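Local coordinates for lipoprotein (Burkholderia cenocepacia, PDB 4QHQ) that binds methionine and probably serves as the substrate-binding lipoprotein that hands this amino acid to an ABC transporter, at residues Tyr38-Asn42 with Phe55-Leu61; Val73-Tyr79 with Ala198-Val203; Ala103-Asp107 with Ala156-Val162; Ser109-Leu115 with Asn135-Val139. One frame throughout, in Å; residues are numbered along the deposited sequence.

Contact 1. Residues Tyr38-Asn42 with Phe55-Leu61; sequences YVQPN and FQHQPYL. With MET (methionine), chain B.
Tyr38 and Tyr60 are swung round the methionine side chain by their first torsions: CG of Tyr38 lies opposite its own carbonyl carbon (chi1 -64°), whereas CG of Tyr60 is trans to the backbone N (chi1 -172°). They form two walls of a periplasmic-binding-protein ligand site, the edge of the Tyr38 ring meeting the face of Tyr60. The terminal methyl of the ligand settles in this angle. Its CE sits over the centre of the Tyr38 ring, 3.5 Å from Tyr38 CG, and also over a face of Tyr60, nearer the rim. Flat, polarisable rings suit a thioether, and the His57 ring covers the sulfur, with NE2 3.4 Å from methionine SD. His57 also caps the helix that follows, accepting from Tyr60 N through ND1. Behind the pocket, Phe55 is sandwiched by Pro41 over one face, in a CH-pi contact through CB, and Gln56 CB over the other. The Asn42 and Gln56 amides approach from opposite directions, their planes 24° apart. Asn53 and Gln64 hold the Asn42 amide as well. Asn42 ND2 donates to Gln56 OE1 at 2.9 Å, and Gln56 NE2 returns a 3.0 Å bond to a lone pair of Asn42 OD1.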
loop_
_atom_site.group_PDB
_atom_site.type_symbol
_atom_site.label_atom_id
_atom_site.label_comp_id
_atom_site.label_asym_id
_atom_site.label_seq_id
_atom_site.Cartn_x
_atom_site.Cartn_y
_atom_site.Cartn_z
ATOM N N TYR A 38 -7.472 2.557 -4.638
ATOM C CA TYR A 38 -6.196 2.885 -5.271
ATOM C C TYR A 38 -6.353 3.335 -6.708
ATOM O O TYR A 38 -5.394 3.804 -7.306
ATOM C CB TYR A 38 -5.280 1.656 -5.312
ATOM C CG TYR A 38 -4.834 1.077 -3.986
ATOM C CD1 TYR A 38 -4.767 1.855 -2.836
ATOM C CD2 TYR A 38 -4.468 -0.263 -3.899
ATOM C CE1 TYR A 38 -4.335 1.312 -1.626
ATOM C CE2 TYR A 38 -4.043 -0.808 -2.711
ATOM C CZ TYR A 38 -3.975 -0.017 -1.585
ATOM O OH TYR A 38 -3.547 -0.598 -0.418
ATOM N N VAL A 39 -7.556 3.179 -7.258
ATOM C CA VAL A 39 -7.758 3.204 -8.708
ATOM C C VAL A 39 -7.589 4.577 -9.346
ATOM O O VAL A 39 -7.019 4.703 -10.435
ATOM C CB VAL A 39 -9.152 2.622 -9.077
ATOM C CG1 VAL A 39 -9.402 2.694 -10.574
ATOM C CG2 VAL A 39 -9.268 1.183 -8.585
ATOM N N GLN A 40 -8.070 5.611 -8.670
ATOM C CA GLN A 40 -8.162 6.922 -9.315
ATOM C C GLN A 40 -7.094 7.990 -9.071
ATOM O O GLN A 40 -6.958 8.866 -9.920
ATOM C CB GLN A 40 -9.553 7.559 -9.118
ATOM C CG GLN A 40 -10.707 6.793 -9.776
ATOM C CD GLN A 40 -10.521 6.604 -11.279
ATOM O OE1 GLN A 40 -9.946 7.454 -11.961
ATOM N NE2 GLN A 40 -11.010 5.484 -11.799
ATOM N N PRO A 41 -6.373 7.968 -7.928
ATOM C CA PRO A 41 -5.524 9.153 -7.701
ATOM C C PRO A 41 -4.465 9.454 -8.754
ATOM O O PRO A 41 -4.203 10.648 -8.980
ATOM C CB PRO A 41 -4.854 8.856 -6.359
ATOM C CG PRO A 41 -5.815 7.959 -5.658
ATOM C CD PRO A 41 -6.391 7.085 -6.742
ATOM N N ASN A 42 -3.884 8.458 -9.415
ATOM C CA ASN A 42 -2.908 8.784 -10.458
ATOM C C ASN A 42 -3.547 9.411 -11.692
ATOM O O ASN A 42 -2.989 10.341 -12.264
ATOM C CB ASN A 42 -2.062 7.575 -10.852
ATOM C CG ASN A 42 -1.003 7.234 -9.815
ATOM O OD1 ASN A 42 -0.486 8.092 -9.110
ATOM N ND2 ASN A 42 -0.675 5.960 -9.725
ATOM N N PHE A 55 -0.367 7.844 -1.690
ATOM C CA PHE A 55 -1.130 6.631 -1.426
ATOM C C PHE A 55 -0.437 5.350 -1.879
ATOM O O PHE A 55 -0.948 4.282 -1.601
ATOM C CB PHE A 55 -2.493 6.695 -2.101
ATOM C CG PHE A 55 -2.441 6.400 -3.569
ATOM C CD1 PHE A 55 -1.927 7.339 -4.460
ATOM C CD2 PHE A 55 -2.889 5.189 -4.063
ATOM C CE1 PHE A 55 -1.862 7.068 -5.814
ATOM C CE2 PHE A 55 -2.820 4.898 -5.412
ATOM C CZ PHE A 55 -2.319 5.844 -6.292
ATOM N N GLN A 56 0.674 5.442 -2.603
ATOM C CA GLN A 56 1.209 4.266 -3.286
ATOM C C GLN A 56 2.682 4.034 -3.040
ATOM O O GLN A 56 3.398 4.913 -2.575
ATOM C CB GLN A 56 0.993 4.419 -4.794
ATOM C CG GLN A 56 1.980 5.373 -5.463
ATOM C CD GLN A 56 1.474 5.886 -6.792
ATOM O OE1 GLN A 56 1.166 5.109 -7.697
ATOM N NE2 GLN A 56 1.383 7.215 -6.916
ATOM N N HIS A 57 3.137 2.823 -3.357
ATOM C CA HIS A 57 4.569 2.525 -3.388
ATOM C C HIS A 57 5.098 2.569 -4.831
ATOM O O HIS A 57 4.323 2.699 -5.780
ATOM C CB HIS A 57 4.871 1.194 -2.675
ATOM C CG HIS A 57 3.980 0.057 -3.078
ATOM N ND1 HIS A 57 3.923 -0.419 -4.370
ATOM C CD2 HIS A 57 3.147 -0.717 -2.346
ATOM C CE1 HIS A 57 3.077 -1.439 -4.418
ATOM N NE2 HIS A 57 2.605 -1.651 -3.197
ATOM N N GLN A 58 6.415 2.505 -4.990
ATOM C CA GLN A 58 7.013 2.586 -6.316
ATOM C C GLN A 58 6.612 1.451 -7.273
ATOM O O GLN A 58 6.362 1.709 -8.455
ATOM C CB GLN A 58 8.536 2.750 -6.248
ATOM C CG GLN A 58 9.159 3.110 -7.598
ATOM C CD GLN A 58 8.865 4.527 -8.037
ATOM O OE1 GLN A 58 9.105 5.479 -7.297
ATOM N NE2 GLN A 58 8.340 4.672 -9.250
ATOM N N PRO A 59 6.530 0.199 -6.784
ATOM C CA PRO A 59 6.072 -0.855 -7.701
ATOM C C PRO A 59 4.666 -0.568 -8.236
ATOM O O PRO A 59 4.403 -0.812 -9.418
ATOM C CB PRO A 59 6.122 -2.114 -6.827
ATOM C CG PRO A 59 7.287 -1.836 -5.921
ATOM C CD PRO A 59 7.106 -0.374 -5.554
ATOM N N TYR A 60 3.790 -0.019 -7.408
ATOM C CA TYR A 60 2.457 0.336 -7.890
ATOM C C TYR A 60 2.519 1.452 -8.953
ATOM O O TYR A 60 1.878 1.350 -10.001
ATOM C CB TYR A 60 1.544 0.752 -6.732
ATOM C CG TYR A 60 0.107 0.931 -7.145
ATOM C CD1 TYR A 60 -0.375 2.165 -7.581
ATOM C CD2 TYR A 60 -0.777 -0.124 -7.079
ATOM C CE1 TYR A 60 -1.705 2.316 -7.954
ATOM C CE2 TYR A 60 -2.108 0.014 -7.458
ATOM C CZ TYR A 60 -2.565 1.246 -7.896
ATOM O OH TYR A 60 -3.879 1.372 -8.268
ATOM N N LEU A 61 3.285 2.504 -8.684
ATOM C CA LEU A 61 3.434 3.600 -9.639
ATOM C C LEU A 61 4.020 3.079 -10.948
ATOM O O LEU A 61 3.575 3.454 -12.034
ATOM C CB LEU A 61 4.325 4.686 -9.047
ATOM C CG LEU A 61 4.596 5.908 -9.920
ATOM C CD1 LEU A 61 3.286 6.485 -10.413
ATOM C CD2 LEU A 61 5.368 6.926 -9.100
HETATM N N MET B . -0.386 1.966 1.510
HETATM C CA MET B . -0.381 0.783 0.648
HETATM C C MET B . 0.688 -0.196 1.081
HETATM O O MET B . 1.783 0.233 1.426
HETATM C CB MET B . -0.160 1.214 -0.806
HETATM C CG MET B . -0.182 0.051 -1.816
HETATM S SD MET B . 0.143 0.605 -3.504
HETATM C CE MET B . -1.324 1.577 -3.853
HETATM O OXT MET B . 0.465 -1.418 1.115
#

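Contact 2. Residues Val73-Tyr79 with Ala198-Val203; sequences VSAGLTY and ANLIAV. With MET (methionine), chain B.
Two antiparallel neighbours in the mixed sheet of one lobe, strands 73-77 and 199-203, meet here and carry a ligand-binding asparagine at one end. Val73 and Val203 form a hydrogen-bonded pair, Val73 N reaching Val203 O at 3.0 Å. The register then slips at a beta bulge: Ala75 N donates to Ile201 O, while Ile201 N donates to Gly76 O at 2.8 Å. Gly76 has the positive phi (158°) that a residue without a side chain adopts easily. Leu77 and Leu200 share one face of the sheet; Ile201 points to the other, where its CG1 meets Thr78 CG2 at 3.6 Å. A water joins Thr78 OG1 to Leu200 O. Asn199 N is held by Tyr79 O at 2.7 Å, and one face of the Tyr79 ring is turned obliquely toward the Asn199 amide; its OH is bonded to Asp11. Asn199 OD1 accepts from the ligand N at 2.8 Å and ND2 donates to the ligand O, consistent with the amino-acid site of a periplasmic binding protein, which binds both ammonium and carboxylate.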
loop_
_atom_site.group_PDB
_atom_site.type_symbol
_atom_site.label_atom_id
_atom_site.label_comp_id
_atom_site.label_asym_id
_atom_site.label_seq_id
_atom_site.Cartn_x
_atom_site.Cartn_y
_atom_site.Cartn_z
ATOM N N VAL A 73 6.086 11.109 -11.125
ATOM C CA VAL A 73 7.294 10.672 -10.444
ATOM C C VAL A 73 7.189 10.882 -8.948
ATOM O O VAL A 73 6.396 11.697 -8.470
ATOM C CB VAL A 73 8.535 11.433 -10.933
ATOM C CG1 VAL A 73 8.871 11.057 -12.373
ATOM C CG2 VAL A 73 8.319 12.937 -10.791
ATOM N N SER A 74 8.021 10.156 -8.213
ATOM C CA SER A 74 8.110 10.334 -6.780
ATOM C C SER A 74 8.820 11.635 -6.442
ATOM O O SER A 74 9.835 11.988 -7.048
ATOM C CB SER A 74 8.876 9.174 -6.158
ATOM O OG SER A 74 8.990 9.364 -4.767
ATOM N N ALA A 75 8.267 12.352 -5.474
ATOM C CA ALA A 75 8.909 13.529 -4.919
ATOM C C ALA A 75 9.562 13.207 -3.575
ATOM O O ALA A 75 10.296 14.013 -3.029
ATOM C CB ALA A 75 7.893 14.643 -4.757
ATOM N N GLY A 76 9.284 12.025 -3.035
ATOM C CA GLY A 76 9.862 11.648 -1.757
ATOM C C GLY A 76 9.069 10.570 -1.055
ATOM O O GLY A 76 7.895 10.343 -1.355
ATOM N N LEU A 77 9.713 9.912 -0.101
ATOM C CA LEU A 77 9.097 8.784 0.578
ATOM C C LEU A 77 8.320 9.222 1.808
ATOM O O LEU A 77 8.614 10.267 2.405
ATOM C CB LEU A 77 10.169 7.771 0.973
ATOM C CG LEU A 77 10.966 7.154 -0.174
ATOM C CD1 LEU A 77 11.918 6.094 0.373
ATOM C CD2 LEU A 77 10.055 6.570 -1.258
ATOM N N THR A 78 7.336 8.406 2.187
ATOM C CA THR A 78 6.472 8.738 3.309
ATOM C C THR A 78 6.621 7.728 4.454
ATOM O O THR A 78 7.280 8.006 5.449
ATOM C CB THR A 78 5.012 8.858 2.841
ATOM O OG1 THR A 78 4.641 7.687 2.108
ATOM C CG2 THR A 78 4.847 10.060 1.922
ATOM N N TYR A 79 6.030 6.543 4.293
ATOM C CA TYR A 79 6.167 5.479 5.284
ATOM C C TYR A 79 6.144 4.152 4.557
ATOM O O TYR A 79 5.704 4.073 3.412
ATOM C CB TYR A 79 5.018 5.512 6.299
ATOM C CG TYR A 79 3.684 5.249 5.676
ATOM C CD1 TYR A 79 3.205 3.952 5.509
ATOM C CD2 TYR A 79 2.886 6.298 5.236
ATOM C CE1 TYR A 79 1.983 3.714 4.918
ATOM C CE2 TYR A 79 1.659 6.069 4.653
ATOM C CZ TYR A 79 1.209 4.767 4.498
ATOM O OH TYR A 79 -0.019 4.530 3.923
ATOM N N ALA A 198 8.082 0.992 0.239
ATOM C CA ALA A 198 7.895 2.303 0.859
ATOM C C ALA A 198 6.921 3.121 0.038
ATOM O O ALA A 198 6.988 3.140 -1.189
ATOM C CB ALA A 198 9.217 3.058 0.990
ATOM N N ASN A 199 6.037 3.818 0.726
ATOM C CA ASN A 199 5.073 4.662 0.049
ATOM C C ASN A 199 5.711 6.018 -0.278
ATOM O O ASN A 199 6.790 6.343 0.228
ATOM C CB ASN A 199 3.817 4.836 0.909
ATOM C CG ASN A 199 2.908 3.626 0.890
ATOM O OD1 ASN A 199 1.701 3.774 0.998
ATOM N ND2 ASN A 199 3.476 2.419 0.776
ATOM N N LEU A 200 5.040 6.814 -1.105
ATOM C CA LEU A 200 5.676 8.009 -1.642
ATOM C C LEU A 200 4.654 9.091 -1.978
ATOM O O LEU A 200 3.450 8.848 -2.126
ATOM C CB LEU A 200 6.506 7.626 -2.877
ATOM C CG LEU A 200 5.781 6.946 -4.050
ATOM C CD1 LEU A 200 5.128 7.932 -5.011
ATOM C CD2 LEU A 200 6.682 6.046 -4.844
ATOM N N ILE A 201 5.156 10.311 -2.093
ATOM C CA ILE A 201 4.375 11.408 -2.652
ATOM C C ILE A 201 4.697 11.516 -4.139
ATOM O O ILE A 201 5.861 11.572 -4.515
ATOM C CB ILE A 201 4.686 12.745 -1.959
ATOM C CG1 ILE A 201 4.247 12.676 -0.495
ATOM C CG2 ILE A 201 3.988 13.909 -2.684
ATOM C CD1 ILE A 201 4.728 13.847 0.341
ATOM N N ALA A 202 3.662 11.510 -4.977
ATOM C CA ALA A 202 3.841 11.601 -6.424
ATOM C C ALA A 202 3.364 12.949 -6.937
ATOM O O ALA A 202 2.378 13.503 -6.439
ATOM C CB ALA A 202 3.087 10.485 -7.136
ATOM N N VAL A 203 4.069 13.462 -7.942
ATOM C CA VAL A 203 3.679 14.691 -8.626
ATOM C C VAL A 203 3.871 14.519 -10.126
ATOM O O VAL A 203 4.526 13.578 -10.577
ATOM C CB VAL A 203 4.514 15.905 -8.163
ATOM C CG1 VAL A 203 4.312 16.155 -6.678
ATOM C CG2 VAL A 203 5.994 15.721 -8.507
HETATM N N MET B . -0.386 1.966 1.510
HETATM C CA MET B . -0.381 0.783 0.648
HETATM C C MET B . 0.688 -0.196 1.081
HETATM O O MET B . 1.783 0.233 1.426
HETATM C CB MET B . -0.160 1.214 -0.806
HETATM C CG MET B . -0.182 0.051 -1.816
HETATM S SD MET B . 0.143 0.605 -3.504
HETATM C CE MET B . -1.324 1.577 -3.853
HETATM O OXT MET B . 0.465 -1.418 1.115
HETATM O O HOH W 1 2.351 8.317 0.488
#

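Contact 3. Residues Ala103-Asp107 with Ala156-Val162; sequences AVPND and AAQLPRV
Apolar contact dominates where Leu159 reaches from the 3-10 turn at 159-161 onto the side chains of strand 103-105, an inner strand of its sheet, in one lobe of the protein. Its two methyls divide the work. CD2 presses on Ala103 CB at 3.5 Å, closer than usual for two carbons, a fit that the small alanine permits. CD1 comes up to the Pro105 ring, 3.7 Å from Pro105 CG and 3.5 Å from Pro105 N, the two side chains crossing at about a right angle. The leucine fork thus spans two residues of the strand, and CG opposite the carbonyl carbon (chi1 -71°) directs it there. Val162 CG2 adds a looser contact with Ala103 CB, and Ala156 CB lies 4.2 Å from Pro105 CB.

Polar contact is indirect: no hydrogen bond joins the two segments, and one water does the bridging. It donates to Asn106 OD1 and to Asp107 OD1, the latter at 2.7 Å, and accepts from Ala156 N at 3.0 Å. The second ends of these side chains are engaged elsewhere, Asn106 ND2 by Asp155 and Asp107 OD2 by the pocket residue Asn110. Asp107 also caps the helix that follows, a role suited to its short carboxylate.

Strand 101-105 running into helix 108-120, with its C-terminal end near the ligand cleft, is the alpha/beta pattern of periplasmic-binding-protein lobes.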
loop_
_atom_site.group_PDB
_atom_site.type_symbol
_atom_site.label_atom_id
_atom_site.label_comp_id
_atom_site.label_asym_id
_atom_site.label_seq_id
_atom_site.Cartn_x
_atom_site.Cartn_y
_atom_site.Cartn_z
ATOM N N ALA A 103 -7.428 -15.212 -0.103
ATOM C CA ALA A 103 -7.708 -14.083 -0.968
ATOM C C ALA A 103 -6.507 -13.147 -0.961
ATOM O O ALA A 103 -5.884 -12.933 0.084
ATOM C CB ALA A 103 -8.966 -13.365 -0.512
ATOM N N VAL A 104 -6.167 -12.642 -2.145
ATOM C CA VAL A 104 -5.084 -11.671 -2.304
ATOM C C VAL A 104 -5.553 -10.509 -3.192
ATOM O O VAL A 104 -6.544 -10.649 -3.921
ATOM C CB VAL A 104 -3.814 -12.321 -2.928
ATOM C CG1 VAL A 104 -3.277 -13.436 -2.033
ATOM C CG2 VAL A 104 -4.088 -12.827 -4.333
ATOM N N PRO A 105 -4.848 -9.357 -3.137
ATOM C CA PRO A 105 -5.180 -8.265 -4.055
ATOM C C PRO A 105 -5.048 -8.667 -5.525
ATOM O O PRO A 105 -4.330 -9.612 -5.853
ATOM C CB PRO A 105 -4.133 -7.200 -3.716
ATOM C CG PRO A 105 -3.732 -7.480 -2.290
ATOM C CD PRO A 105 -3.739 -8.991 -2.237
ATOM N N ASN A 106 -5.746 -7.946 -6.400
ATOM C CA ASN A 106 -5.768 -8.288 -7.822
ATOM C C ASN A 106 -5.097 -7.285 -8.764
ATOM O O ASN A 106 -5.191 -7.429 -9.983
ATOM C CB ASN A 106 -7.205 -8.546 -8.308
ATOM C CG ASN A 106 -8.078 -7.311 -8.271
ATOM O OD1 ASN A 106 -7.623 -6.217 -7.945
ATOM N ND2 ASN A 106 -9.342 -7.474 -8.662
ATOM N N ASP A 107 -4.442 -6.279 -8.207
ATOM C CA ASP A 107 -3.668 -5.344 -9.024
ATOM C C ASP A 107 -2.257 -5.914 -9.128
ATOM O O ASP A 107 -1.808 -6.606 -8.212
ATOM C CB ASP A 107 -3.660 -3.948 -8.406
ATOM C CG ASP A 107 -3.014 -3.935 -7.052
ATOM O OD1 ASP A 107 -3.669 -4.377 -6.085
ATOM O OD2 ASP A 107 -1.839 -3.520 -6.942
ATOM N N ALA A 156 -8.288 -4.829 -3.898
ATOM C CA ALA A 156 -7.573 -4.643 -2.641
ATOM C C ALA A 156 -8.461 -4.091 -1.526
ATOM O O ALA A 156 -8.357 -4.525 -0.378
ATOM C CB ALA A 156 -6.347 -3.734 -2.846
ATOM N N ALA A 157 -9.345 -3.158 -1.859
ATOM C CA ALA A 157 -10.154 -2.519 -0.831
ATOM C C ALA A 157 -11.213 -3.456 -0.260
ATOM O O ALA A 157 -11.698 -3.236 0.854
ATOM C CB ALA A 157 -10.792 -1.251 -1.371
ATOM N N GLN A 158 -11.570 -4.490 -1.011
ATOM C CA GLN A 158 -12.666 -5.366 -0.592
ATOM C C GLN A 158 -12.227 -6.463 0.369
ATOM O O GLN A 158 -13.065 -7.072 1.039
ATOM C CB GLN A 158 -13.361 -6.008 -1.798
ATOM C CG GLN A 158 -13.910 -5.049 -2.840
ATOM C CD GLN A 158 -14.997 -4.129 -2.307
ATOM O OE1 GLN A 158 -15.621 -4.402 -1.281
ATOM N NE2 GLN A 158 -15.227 -3.027 -3.012
ATOM N N LEU A 159 -10.924 -6.733 0.428
ATOM C CA LEU A 159 -10.401 -7.864 1.199
ATOM C C LEU A 159 -10.834 -7.968 2.673
ATOM O O LEU A 159 -11.157 -9.078 3.121
ATOM C CB LEU A 159 -8.880 -7.952 1.039
ATOM C CG LEU A 159 -8.463 -8.413 -0.365
ATOM C CD1 LEU A 159 -6.989 -8.139 -0.638
ATOM C CD2 LEU A 159 -8.781 -9.889 -0.581
ATOM N N PRO A 160 -10.855 -6.840 3.422
ATOM C CA PRO A 160 -11.321 -6.981 4.809
ATOM C C PRO A 160 -12.748 -7.500 4.901
ATOM O O PRO A 160 -13.093 -8.187 5.869
ATOM C CB PRO A 160 -11.265 -5.549 5.348
ATOM C CG PRO A 160 -10.211 -4.880 4.537
ATOM C CD PRO A 160 -10.295 -5.496 3.164
ATOM N N ARG A 161 -13.561 -7.198 3.892
ATOM C CA ARG A 161 -14.964 -7.579 3.917
ATOM C C ARG A 161 -15.273 -8.970 3.356
ATOM O O ARG A 161 -16.434 -9.328 3.209
ATOM C CB ARG A 161 -15.826 -6.501 3.253
ATOM C CG ARG A 161 -15.817 -5.207 4.054
ATOM C CD ARG A 161 -16.728 -4.133 3.466
ATOM N NE ARG A 161 -16.280 -3.628 2.164
ATOM C CZ ARG A 161 -15.229 -2.833 1.984
ATOM N NH1 ARG A 161 -14.488 -2.463 3.022
ATOM N NH2 ARG A 161 -14.911 -2.404 0.761
ATOM N N VAL A 162 -14.237 -9.759 3.075
ATOM C CA VAL A 162 -14.448 -11.176 2.751
ATOM C C VAL A 162 -13.816 -12.113 3.781
ATOM O O VAL A 162 -13.843 -13.330 3.614
ATOM C CB VAL A 162 -13.929 -11.561 1.338
ATOM C CG1 VAL A 162 -14.554 -10.665 0.263
ATOM C CG2 VAL A 162 -12.406 -11.522 1.279
HETATM O O HOH W 2 -6.374 -4.454 -6.167
#

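Contact 4. Residues Ser109-Leu115 with Asn135-Val139; sequences SNENRAL and NNATV. With MET (methionine), chain B.
Helix 109-115 runs past the irregular segment 135-139, with CA of Asn112 only 4.9 Å from CA of Ala137, and in this alpha/beta lobe of the binding protein the helix has two working faces. Toward 135-139, Asn112 does the joining. Its CG stands trans to the backbone N (chi1 -178°), which carries OD1 to Ala137 N for a nearly straight 2.9 Å bond (171°). An asparagine suits the spot, since its short amide reaches a backbone N-H of a segment without regular strand bonding. The Asn136 side chain crosses it at about a right angle, the amide planes 67° apart, with Asn136 ND2 lying 3.3 Å from Asn112 CB. One turn on, Leu115 CD1 lies 3.4 Å from Thr138 C and also touches Ala137 CB, an apolar cover for the chain. Glu111 stretches its chain along the segment, and OE2 takes a weak bond from Val139 N at 3.4 Å; Glu153 OE2 is also close to it, a like charge that may raise the proton affinity of one of the two.

The other face serves the ligand. Asn110 ND2 comes 3.5 Å from methionine SD while bonded to Asp107, and its OD1 accepts from His57 NE2. Arg113, extended throughout, has its NH2 in a salt bridge with Glu191, and at the edge of the guanidinium its NH1 donates to the ligand OXT at 2.8 Å.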
loop_
_atom_site.group_PDB
_atom_site.type_symbol
_atom_site.label_atom_id
_atom_site.label_comp_id
_atom_site.label_asym_id
_atom_site.label_seq_id
_atom_site.Cartn_x
_atom_site.Cartn_y
_atom_site.Cartn_z
ATOM N N SER A 109 1.032 -5.155 -8.932
ATOM C CA SER A 109 2.116 -5.074 -7.961
ATOM C C SER A 109 1.749 -5.616 -6.583
ATOM O O SER A 109 2.560 -6.268 -5.945
ATOM C CB SER A 109 2.671 -3.646 -7.848
ATOM O OG SER A 109 1.773 -2.788 -7.195
ATOM N N ASN A 110 0.548 -5.336 -6.092
ATOM C CA ASN A 110 0.197 -5.886 -4.787
ATOM C C ASN A 110 -0.170 -7.368 -4.818
ATOM O O ASN A 110 0.035 -8.068 -3.823
ATOM C CB ASN A 110 -0.880 -5.044 -4.118
ATOM C CG ASN A 110 -0.358 -3.695 -3.697
ATOM O OD1 ASN A 110 0.475 -3.592 -2.781
ATOM N ND2 ASN A 110 -0.815 -2.655 -4.380
ATOM N N GLU A 111 -0.663 -7.861 -5.949
ATOM C CA GLU A 111 -0.889 -9.289 -6.093
ATOM C C GLU A 111 0.469 -9.984 -6.042
ATOM O O GLU A 111 0.654 -10.961 -5.320
ATOM C CB GLU A 111 -1.605 -9.640 -7.401
ATOM C CG GLU A 111 -1.649 -11.143 -7.594
ATOM C CD GLU A 111 -2.749 -11.643 -8.499
ATOM O OE1 GLU A 111 -3.492 -10.856 -9.111
ATOM O OE2 GLU A 111 -2.879 -12.881 -8.589
ATOM N N ASN A 112 1.421 -9.463 -6.805
ATOM C CA ASN A 112 2.773 -9.990 -6.805
ATOM C C ASN A 112 3.361 -9.990 -5.399
ATOM O O ASN A 112 3.920 -10.994 -4.939
ATOM C CB ASN A 112 3.652 -9.184 -7.754
ATOM C CG ASN A 112 5.056 -9.726 -7.840
ATOM O OD1 ASN A 112 5.272 -10.824 -8.343
ATOM N ND2 ASN A 112 6.024 -8.951 -7.361
ATOM N N ARG A 113 3.190 -8.873 -4.711
ATOM C CA ARG A 113 3.659 -8.714 -3.351
ATOM C C ARG A 113 3.069 -9.769 -2.414
ATOM O O ARG A 113 3.784 -10.384 -1.605
ATOM C CB ARG A 113 3.256 -7.329 -2.870
ATOM C CG ARG A 113 3.640 -7.010 -1.441
ATOM C CD ARG A 113 3.110 -5.637 -1.110
ATOM N NE ARG A 113 3.632 -5.136 0.151
ATOM C CZ ARG A 113 3.284 -3.974 0.682
ATOM N NH1 ARG A 113 2.382 -3.215 0.060
ATOM N NH2 ARG A 113 3.824 -3.573 1.824
ATOM N N ALA A 114 1.758 -9.964 -2.506
ATOM C CA ALA A 114 1.068 -10.963 -1.680
ATOM C C ALA A 114 1.560 -12.378 -1.951
ATOM O O ALA A 114 1.754 -13.152 -1.021
ATOM C CB ALA A 114 -0.429 -10.882 -1.910
ATOM N N LEU A 115 1.746 -12.714 -3.224
ATOM C CA LEU A 115 2.170 -14.058 -3.587
ATOM C C LEU A 115 3.606 -14.307 -3.133
ATOM O O LEU A 115 3.954 -15.425 -2.739
ATOM C CB LEU A 115 2.017 -14.275 -5.094
ATOM C CG LEU A 115 0.561 -14.308 -5.560
ATOM C CD1 LEU A 115 0.477 -14.530 -7.057
ATOM C CD2 LEU A 115 -0.203 -15.395 -4.818
ATOM N N ASN A 135 8.968 -8.312 -12.964
ATOM C CA ASN A 135 7.832 -9.145 -13.342
ATOM C C ASN A 135 6.816 -9.246 -12.214
ATOM O O ASN A 135 7.173 -9.179 -11.035
ATOM C CB ASN A 135 8.287 -10.553 -13.732
ATOM C CG ASN A 135 9.115 -10.572 -14.997
ATOM O OD1 ASN A 135 9.171 -9.587 -15.731
ATOM N ND2 ASN A 135 9.755 -11.704 -15.266
ATOM N N ASN A 136 5.549 -9.410 -12.581
ATOM C CA ASN A 136 4.490 -9.587 -11.595
ATOM C C ASN A 136 3.786 -10.938 -11.720
ATOM O O ASN A 136 3.251 -11.281 -12.777
ATOM C CB ASN A 136 3.481 -8.438 -11.671
ATOM C CG ASN A 136 4.074 -7.106 -11.229
ATOM O OD1 ASN A 136 3.987 -6.093 -11.939
ATOM N ND2 ASN A 136 4.684 -7.100 -10.053
ATOM N N ALA A 137 3.793 -11.696 -10.628
ATOM C CA ALA A 137 3.184 -13.023 -10.595
ATOM C C ALA A 137 1.678 -12.947 -10.354
ATOM O O ALA A 137 1.201 -12.057 -9.648
ATOM C CB ALA A 137 3.847 -13.877 -9.516
ATOM N N THR A 138 0.935 -13.879 -10.952
ATOM C CA THR A 138 -0.472 -14.076 -10.616
ATOM C C THR A 138 -0.648 -15.506 -10.131
ATOM O O THR A 138 0.322 -16.266 -10.065
ATOM C CB THR A 138 -1.416 -13.858 -11.814
ATOM O OG1 THR A 138 -1.290 -14.950 -12.738
ATOM C CG2 THR A 138 -1.112 -12.541 -12.506
ATOM N N VAL A 139 -1.879 -15.879 -9.797
ATOM C CA VAL A 139 -2.126 -17.243 -9.328
ATOM C C VAL A 139 -1.785 -18.294 -10.390
ATOM O O VAL A 139 -1.509 -19.445 -10.057
ATOM C CB VAL A 139 -3.578 -17.455 -8.837
ATOM C CG1 VAL A 139 -3.881 -16.557 -7.644
ATOM C CG2 VAL A 139 -4.571 -17.235 -9.967
HETATM N N MET B . -0.386 1.966 1.510
HETATM C CA MET B . -0.381 0.783 0.648
HETATM C C MET B . 0.688 -0.196 1.081
HETATM O O MET B . 1.783 0.233 1.426
HETATM C CB MET B . -0.160 1.214 -0.806
HETATM C CG MET B . -0.182 0.051 -1.816
HETATM S SD MET B . 0.143 0.605 -3.504
HETATM C CE MET B . -1.324 1.577 -3.853
HETATM O OXT MET B . 0.465 -1.418 1.115
#

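Contacts 1, 2 and 4 all touch the bound methionine and split its recognition: contact 1 surrounds the thioether with aromatic rings, contact 2 takes the amino group and one carboxylate oxygen, and contact 4 brings an arginine to the other oxygen. Contacts 1 and 2 share a sheet, strands 52-57 and 199-204 being neighbours in it, whereas contacts 3 and 4 lie on strand 101-105 and the helix 108-120 that follows it. Contacts 1 and 3 are buried, one aromatic and polar, the other aliphatic with a bridging water. Of the partly buried pair, contact 2 is held by strand backbone bonds, contact 4 by side chains that take backbone N-H groups. His57 NE2 and Asn110 OD1, 2.9 Å apart, link contacts 1 and 4 across the cleft.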